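Side-chain contacts in extracellular ligand-binding receptor (Sphaerobacter thermophilus, PDB 4ZPJ), which probably captures a small extracellular ligand and delivers it to an ABC transporter: residues V227-P230 with I231-D235; E350-T353 with A354-G357. One frame throughout, in Å; residues are numbered along the deposited sequence.

Contact 1. Residues V227-P230 with I231-D235. With ZN (zinc ion), chain F.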
ATOM      1  N   VAL A 227     -19.237  -8.592   8.101  1.00 53.49           N
ATOM      2  CA  VAL A 227     -18.786  -9.520   9.095  1.00 51.82           C
ATOM      3  C   VAL A 227     -17.315  -9.252   9.430  1.00 52.56           C
ATOM      4  O   VAL A 227     -16.385  -9.303   8.593  1.00 50.30           O
ATOM      5  CB  VAL A 227     -18.940 -10.985   8.640  1.00 54.36           C
ATOM      6  CG1 VAL A 227     -18.521 -11.947   9.762  1.00 53.49           C
ATOM      7  CG2 VAL A 227     -20.377 -11.280   8.234  1.00 55.42           C
ATOM      8  N   VAL A 228     -17.098  -9.036  10.694  1.00 51.41           N
ATOM      9  CA  VAL A 228     -15.811  -8.711  11.183  1.00 54.33           C
ATOM     10  C   VAL A 228     -15.287  -9.834  12.098  1.00 55.75           C
ATOM     11  O   VAL A 228     -16.063 -10.518  12.777  1.00 59.33           O
ATOM     12  CB  VAL A 228     -15.945  -7.350  11.828  1.00 60.11           C
ATOM     13  CG1 VAL A 228     -15.305  -7.306  13.181  1.00 64.68           C
ATOM     14  CG2 VAL A 228     -15.413  -6.296  10.848  1.00 61.53           C
ATOM     15  N   ALA A 229     -13.971 -10.048  12.067  1.00 54.20           N
ATOM     16  CA  ALA A 229     -13.317 -11.093  12.850  1.00 54.16           C
ATOM     17  C   ALA A 229     -12.141 -10.495  13.600  1.00 52.02           C
ATOM     18  O   ALA A 229     -11.441  -9.702  13.005  1.00 49.90           O
ATOM     19  CB  ALA A 229     -12.840 -12.189  11.920  1.00 54.41           C
ATOM     20  N   PRO A 230     -11.934 -10.843  14.907  1.00 51.43           N
ATOM     21  CA  PRO A 230     -10.806 -10.184  15.599  1.00 50.90           C
ATOM     22  C   PRO A 230      -9.470 -10.430  14.929  1.00 50.13           C
ATOM     23  O   PRO A 230      -9.259 -11.467  14.297  1.00 47.47           O
ATOM     24  CB  PRO A 230     -10.783 -10.834  16.986  1.00 53.21           C
ATOM     25  CG  PRO A 230     -12.130 -11.473  17.163  1.00 55.41           C
ATOM     26  CD  PRO A 230     -12.634 -11.804  15.774  1.00 52.16           C
ATOM     27  N   ILE A 231      -8.544  -9.508  15.127  1.00 52.35           N
ATOM     28  CA  ILE A 231      -7.167  -9.756  14.756  1.00 53.41           C
ATOM     29  C   ILE A 231      -6.701 -11.034  15.443  1.00 52.44           C
ATOM     30  O   ILE A 231      -7.029 -11.225  16.618  1.00 54.55           O
ATOM     31  CB  ILE A 231      -6.224  -8.635  15.230  1.00 57.69           C
ATOM     32  CG1 ILE A 231      -6.633  -7.281  14.667  1.00 58.19           C
ATOM     33  CG2 ILE A 231      -4.788  -8.968  14.824  1.00 57.64           C
ATOM     34  CD1 ILE A 231      -6.046  -7.034  13.329  1.00 58.92           C
ATOM     35  N   GLY A 232      -5.929 -11.859  14.720  1.00 49.27           N
ATOM     36  CA  GLY A 232      -5.334 -13.094  15.226  1.00 51.90           C
ATOM     37  C   GLY A 232      -6.290 -14.274  15.371  1.00 53.70           C
ATOM     38  O   GLY A 232      -5.999 -15.216  16.121  1.00 55.32           O
ATOM     39  N   THR A 233      -7.422 -14.233  14.661  1.00 52.03           N
ATOM     40  CA  THR A 233      -8.361 -15.349  14.612  1.00 51.82           C
ATOM     41  C   THR A 233      -7.715 -16.611  13.991  1.00 51.00           C
ATOM     42  O   THR A 233      -7.066 -16.544  12.968  1.00 47.50           O
ATOM     43  CB  THR A 233      -9.630 -14.962  13.828  1.00 52.83           C
ATOM     44  OG1 THR A 233     -10.313 -13.919  14.528  1.00 54.48           O
ATOM     45  CG2 THR A 233     -10.554 -16.131  13.678  1.00 54.86           C
ATOM     46  N   GLN A 234      -7.933 -17.751  14.641  1.00 51.19           N
ATOM     47  CA  GLN A 234      -7.359 -19.014  14.279  1.00 55.73           C
ATOM     48  C   GLN A 234      -8.398 -19.864  13.518  1.00 55.25           C
ATOM     49  O   GLN A 234      -8.122 -20.395  12.444  1.00 53.91           O
ATOM     50  CB  GLN A 234      -6.967 -19.723  15.569  1.00 63.89           C
ATOM     51  CG  GLN A 234      -5.637 -20.426  15.483  1.00 73.22           C
ATOM     52  CD  GLN A 234      -4.477 -19.456  15.458  1.00 78.84           C
ATOM     53  OE1 GLN A 234      -4.490 -18.433  16.143  1.00 86.56           O
ATOM     54  NE2 GLN A 234      -3.470 -19.771  14.666  1.00 83.34           N
ATOM     55  N   ASP A 235      -9.597 -19.969  14.093  1.00 55.13           N
ATOM     56  CA  ASP A 235     -10.719 -20.728  13.508  1.00 54.48           C
ATOM     57  C   ASP A 235     -11.611 -19.719  12.813  1.00 50.68           C
ATOM     58  O   ASP A 235     -12.328 -18.974  13.468  1.00 50.33           O
ATOM     59  CB  ASP A 235     -11.544 -21.502  14.617  1.00 51.91           C
ATOM     60  CG  ASP A 235     -12.672 -22.439  14.024  1.00 52.19           C
ATOM     61  OD1 ASP A 235     -12.758 -22.495  12.740  1.00 49.01           O
ATOM     62  OD2 ASP A 235     -13.483 -23.140  14.815  1.00 52.16           O
TER
HETATM   63 ZN    ZN F 505     -14.547 -24.400  14.044  0.70 47.27          ZN
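Pro230 and Thr233 meet at the two ends of a tight reversal, and one carbonyl oxygen does most of the work. Pro230 O accepts the hydroxyl of Thr233 OG1 at 2.7 Å and, more loosely, the amide of Thr233 N at 3.3 Å, a weak bond bent to 137°. The hydroxyl approaches the carbonyl at a C=O...donor angle of 131° and lies somewhat off its plane. Thr233 can offer both donors to one acceptor because OG1 stands beside its own backbone N and anti to the carbonyl carbon (chi1 -64°). The same hydroxyl rests against the proline ring, with Pro230 CD 3.4 Å from Thr233 OG1, and Ala229 CB lies 4.0 Å from that OG1 on the strand side. The amide bond closes a type II beta turn whose two middle residues are Ile231 and Gly232; Gly232 supplies the positive phi that glycine accommodates readily.

Around this shell, Tyr239 of helix 237-246 packs on Ala229, Pro230 and Thr233. Asp262 OD2 receives the amide of Gly232, and Arg265 NE reaches Thr233 O, so that the turn is tied to helix 261-272 as well. Backbone bonds of Val227 and Ala229 to Leu197, Ala199 and Asp201 join the strand to its neighbour 194-200 and the residue after it.

Farther along, Asp235 divides its carboxylate between two tasks. Asp235 OD2 binds the zinc ion at 1.8 Å, whereas Asp235 OD1 is 2.9 Å from the zinc, making the attachment essentially one-sided; OD1 instead weakly caps Gly237 N at the approach to the next helix. The whole is a beta-alpha connection built on a type II turn, leading from an outermost parallel strand into its following helix, in the alternating beta-alpha architecture of periplasmic binding proteins.

Contact 2. Residues E350-T353 with A354-G357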
ATOM      1  N   GLU A 350      13.490  12.360  -7.980  1.00 40.55           N
ATOM      2  CA  GLU A 350      13.019  13.267  -9.006  1.00 42.46           C
ATOM      3  C   GLU A 350      12.935  14.672  -8.446  1.00 41.70           C
ATOM      4  O   GLU A 350      13.277  15.639  -9.134  1.00 38.04           O
ATOM      5  CB  GLU A 350      11.643  12.847  -9.517  1.00 43.49           C
ATOM      6  CG  GLU A 350      11.668  11.485 -10.157  1.00 48.82           C
ATOM      7  CD  GLU A 350      11.978  11.503 -11.654  1.00 54.06           C
ATOM      8  OE1 GLU A 350      11.548  12.429 -12.364  1.00 63.50           O
ATOM      9  OE2 GLU A 350      12.631  10.564 -12.133  1.00 59.09           O
ATOM     10  N   ALA A 351      12.491  14.800  -7.189  1.00 40.42           N
ATOM     11  CA  ALA A 351      12.367  16.143  -6.627  1.00 41.84           C
ATOM     12  C   ALA A 351      13.757  16.749  -6.431  1.00 44.04           C
ATOM     13  O   ALA A 351      13.991  17.907  -6.783  1.00 45.62           O
ATOM     14  CB  ALA A 351      11.598  16.155  -5.330  1.00 40.87           C
ATOM     15  N   LEU A 352      14.679  15.957  -5.893  1.00 42.97           N
ATOM     16  CA  LEU A 352      16.010  16.449  -5.627  1.00 42.24           C
ATOM     17  C   LEU A 352      16.780  16.804  -6.892  1.00 43.05           C
ATOM     18  O   LEU A 352      17.571  17.744  -6.902  1.00 42.98           O
ATOM     19  CB  LEU A 352      16.774  15.436  -4.839  1.00 42.02           C
ATOM     20  CG  LEU A 352      16.359  15.270  -3.355  1.00 41.76           C
ATOM     21  CD1 LEU A 352      17.395  14.448  -2.653  1.00 42.41           C
ATOM     22  CD2 LEU A 352      16.245  16.564  -2.615  1.00 44.06           C
ATOM     23  N   THR A 353      16.547  16.050  -7.952  1.00 44.10           N
ATOM     24  CA  THR A 353      17.154  16.331  -9.228  1.00 45.66           C
ATOM     25  C   THR A 353      16.660  17.670  -9.727  1.00 47.02           C
ATOM     26  O   THR A 353      17.476  18.503 -10.121  1.00 47.21           O
ATOM     27  CB  THR A 353      16.817  15.236 -10.251  1.00 46.95           C
ATOM     28  OG1 THR A 353      17.341  13.993  -9.791  1.00 46.88           O
ATOM     29  CG2 THR A 353      17.391  15.553 -11.622  1.00 47.48           C
ATOM     30  N   ALA A 354      15.343  17.886  -9.688  1.00 45.57           N
ATOM     31  CA  ALA A 354      14.738  19.111 -10.229  1.00 46.69           C
ATOM     32  C   ALA A 354      15.221  20.380  -9.542  1.00 48.45           C
ATOM     33  O   ALA A 354      15.369  21.396 -10.176  1.00 48.45           O
ATOM     34  CB  ALA A 354      13.228  19.020 -10.111  1.00 46.32           C
ATOM     35  N   ILE A 355      15.434  20.336  -8.232  1.00 48.87           N
ATOM     36  CA  ILE A 355      16.014  21.490  -7.512  1.00 48.92           C
ATOM     37  C   ILE A 355      17.532  21.402  -7.316  1.00 52.12           C
ATOM     38  O   ILE A 355      18.105  22.090  -6.434  1.00 54.59           O
ATOM     39  CB  ILE A 355      15.382  21.684  -6.121  1.00 48.27           C
ATOM     40  CG1 ILE A 355      15.763  20.542  -5.172  1.00 47.58           C
ATOM     41  CG2 ILE A 355      13.864  21.811  -6.231  1.00 47.55           C
ATOM     42  CD1 ILE A 355      15.420  20.815  -3.729  1.00 48.46           C
ATOM     43  N   ASP A 356      18.195  20.557  -8.101  1.00 52.93           N
ATOM     44  CA  ASP A 356      19.658  20.483  -8.086  1.00 57.42           C
ATOM     45  C   ASP A 356      20.224  20.311  -6.641  1.00 56.37           C
ATOM     46  O   ASP A 356      21.284  20.824  -6.309  1.00 53.99           O
ATOM     47  CB  ASP A 356      20.240  21.738  -8.800  1.00 63.95           C
ATOM     48  CG  ASP A 356      21.573  21.465  -9.542  1.00 71.13           C
ATOM     49  OD1 ASP A 356      21.785  20.329 -10.025  1.00 77.93           O
ATOM     50  OD2 ASP A 356      22.405  22.404  -9.673  1.00 76.58           O
ATOM     51  N   GLY A 357      19.507  19.565  -5.797  1.00 55.77           N
ATOM     52  CA  GLY A 357      19.949  19.283  -4.443  1.00 54.60           C
ATOM     53  C   GLY A 357      19.806  20.389  -3.435  1.00 57.82           C
ATOM     54  O   GLY A 357      20.147  20.192  -2.259  1.00 64.39           O
TER
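The peptide carbonyls of Leu352 and Thr353 are the flat groups on which the chain turns, and the amides of Gly357 and Asp356 meet them quite differently. Gly357 N lies in the carbonyl plane of Leu352, 2.9 Å from Leu352 O, whereas Asp356 N sits over the face of the neighbouring carbonyl, 65° out of plane and 3.0 Å from Thr353 O. Together these two bonds form a Schellman motif, in which Asp356, with its positive phi of 51°, is the C-prime residue. Just before this, the ordinary i to i+4 helical pattern still holds: Ala354 N reaches Glu350 O at 3.1 Å and Ile355 N reaches Ala351 O at 3.2 Å.

Ile355 places CG1 between its backbone N and carbonyl carbon (chi1 68°), which brings CG1 to 3.6 Å from Ala351 O, while its CD1 approaches Leu352 CD2 at 4.5 Å in a loose apolar contact. Ile355 also packs on Ala364, Leu365 and Ala368 of helix 362-371. Thr353 OG1 turns back to bond Ala349 O, and Glu350 OE2 pairs with Arg346, both within helix 336-354.

Chemically, then, the ending depends on backbone amides: carbonyls that a continuing helix would have served are taken up by the reversing chain, and the apolar side of Ile355 packs on the helix that follows.

Overall arrangement
Contacts 1 and 2 illustrate two ways of ending a regular element, a strand leaving into a loop in contact 1, a helix ending in contact 2. They share no element, and their centres lie 46 Å apart on opposite sides of the chain's centre. Both are partly buried, mixing covered and exposed residues at the periphery of the fold. In contact 1 a side-chain hydroxyl reinforces the turn and a carboxylate binds zinc; contact 2 relies on main-chain bonds with apolar support, and a bound zinc lies about 8 Å from the Glu350 side chain. Each leads towards a following helix, 237-246 in the first case and 362-371 in the second.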